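Long-range contact in arginyl-tRNA synthetase, putative (Plasmodium falciparum, PDB 5JLD), which probably joins L-arginine to its cognate tRNA at the expense of ATP, as a monomeric aminoacyl-tRNA synthetase of class I: residues I115-N120 / K575-L580. Residues are numbered along the deposited sequence; the frame is centred on the assembly and turned at random.
Sequences IDISIN and KSLLKL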
# COMPACT_ATOMS: atom_id res chain seq x y z
N ILE A 115 15.11 -6.29 -19.54
CA ILE A 115 14.23 -5.22 -19.06
C ILE A 115 14.39 -4.92 -17.56
O ILE A 115 14.22 -5.80 -16.73
CB ILE A 115 12.77 -5.56 -19.33
CG1 ILE A 115 12.52 -5.56 -20.84
CG2 ILE A 115 11.85 -4.56 -18.65
CD1 ILE A 115 11.25 -6.24 -21.22
N ASP A 116 14.70 -3.67 -17.24
CA ASP A 116 14.82 -3.25 -15.84
C ASP A 116 13.92 -2.05 -15.53
O ASP A 116 14.25 -0.90 -15.84
CB ASP A 116 16.28 -2.91 -15.51
CG ASP A 116 16.47 -2.51 -14.05
OD1 ASP A 116 15.69 -2.97 -13.19
OD2 ASP A 116 17.41 -1.73 -13.76
N ILE A 117 12.77 -2.32 -14.90
CA ILE A 117 11.85 -1.27 -14.47
C ILE A 117 12.25 -0.72 -13.09
O ILE A 117 12.20 -1.44 -12.09
CB ILE A 117 10.40 -1.79 -14.40
CG1 ILE A 117 9.93 -2.27 -15.77
CG2 ILE A 117 9.47 -0.70 -13.89
CD1 ILE A 117 8.70 -3.16 -15.72
N SER A 118 12.63 0.55 -13.05
CA SER A 118 13.18 1.16 -11.84
C SER A 118 12.68 2.58 -11.69
O SER A 118 12.43 3.27 -12.69
CB SER A 118 14.71 1.15 -11.87
OG SER A 118 15.19 -0.03 -12.47
N ILE A 119 12.55 3.03 -10.45
CA ILE A 119 12.02 4.35 -10.18
C ILE A 119 12.79 4.98 -9.03
O ILE A 119 12.77 4.48 -7.91
CB ILE A 119 10.51 4.32 -9.81
CG1 ILE A 119 9.65 3.94 -11.01
CG2 ILE A 119 10.04 5.68 -9.24
CD1 ILE A 119 8.15 3.79 -10.62
N ASN A 120 13.47 6.08 -9.31
CA ASN A 120 14.13 6.81 -8.26
C ASN A 120 13.14 7.67 -7.50
O ASN A 120 12.49 8.54 -8.08
CB ASN A 120 15.24 7.69 -8.82
CG ASN A 120 16.18 8.16 -7.74
OD1 ASN A 120 15.78 8.92 -6.85
ND2 ASN A 120 17.43 7.69 -7.78
N LYS A 575 4.79 -7.91 -19.93
CA LYS A 575 4.99 -9.03 -19.01
C LYS A 575 5.76 -8.59 -17.77
O LYS A 575 5.28 -8.77 -16.65
CB LYS A 575 5.74 -10.17 -19.70
CG LYS A 575 5.95 -11.39 -18.82
CD LYS A 575 6.25 -12.61 -19.67
CE LYS A 575 7.73 -12.91 -19.75
NZ LYS A 575 8.16 -13.73 -18.59
N SER A 576 6.95 -8.03 -17.96
CA SER A 576 7.73 -7.52 -16.83
C SER A 576 6.89 -6.63 -15.89
O SER A 576 6.89 -6.81 -14.66
CB SER A 576 8.95 -6.72 -17.31
OG SER A 576 9.97 -7.58 -17.78
N LEU A 577 6.16 -5.68 -16.48
CA LEU A 577 5.41 -4.72 -15.70
C LEU A 577 4.26 -5.39 -14.94
O LEU A 577 3.98 -5.07 -13.78
CB LEU A 577 4.88 -3.60 -16.60
CG LEU A 577 4.17 -2.42 -15.93
CD1 LEU A 577 5.05 -1.82 -14.80
CD2 LEU A 577 3.80 -1.36 -16.98
N LEU A 578 3.58 -6.31 -15.61
CA LEU A 578 2.47 -7.03 -15.00
C LEU A 578 2.97 -7.85 -13.80
O LEU A 578 2.36 -7.82 -12.73
CB LEU A 578 1.81 -7.94 -16.01
CG LEU A 578 0.47 -8.55 -15.61
CD1 LEU A 578 -0.39 -7.51 -14.91
CD2 LEU A 578 -0.25 -9.08 -16.86
N LYS A 579 4.07 -8.57 -14.00
CA LYS A 579 4.72 -9.34 -12.94
C LYS A 579 5.01 -8.45 -11.73
O LYS A 579 4.57 -8.75 -10.61
CB LYS A 579 6.01 -9.98 -13.45
CG LYS A 579 6.79 -10.80 -12.44
CD LYS A 579 8.17 -11.13 -12.99
CE LYS A 579 9.09 -11.73 -11.93
NZ LYS A 579 8.88 -13.19 -11.83
N LEU A 580 5.72 -7.35 -11.99
CA LEU A 580 6.07 -6.41 -10.93
C LEU A 580 4.83 -5.90 -10.18
O LEU A 580 4.79 -5.91 -8.95
CB LEU A 580 6.88 -5.24 -11.49
CG LEU A 580 7.24 -4.12 -10.52
CD1 LEU A 580 7.96 -4.71 -9.31
CD2 LEU A 580 8.13 -3.10 -11.21
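Among the residues that meet here, Ser576 O is gripped by one bond, the 3.0 Å helical hydrogen bond from Leu580 N, and that bond joins two residues that both touch the segment 115-120. The hydroxyl of the same serine does something different. With OG turned beside its backbone N (chi1 -76°), it lies against hydrocarbon, and Ile115 CG2 comes to 3.7 Å from Ser576 OG.

Ile117 does most of the work. Its CG1 arm is anti to the carbonyl carbon (chi1 -60°) and extended at chi2, so the terminal methyl reaches the helix backbone itself: Ile117 CD1 stands 3.6 Å from Leu577 CA, with Ser576 CB and Leu577 CB and CD1 also close to that methyl. The other branch, CG2, meets the tip of Leu580 obliquely, 3.8 Å from its CD2. Leu580 CG is anti to its backbone N (chi1 176°), which carries CD2 out to Ile117. Phe522 of helix 522-532 touches Ile117, Leu577 and Leu580, closing a small apolar cluster.

The contact thus lays the loop that runs from strand 114-115 towards strand 133-137 along helix 564-584 of the DALR anticodon-binding domain. No hydrogen bond or salt bridge crosses between the two segments; the join is made by methyl groups against a helix face, so its hold is mainly van der Waals and hydrophobic rather than directional.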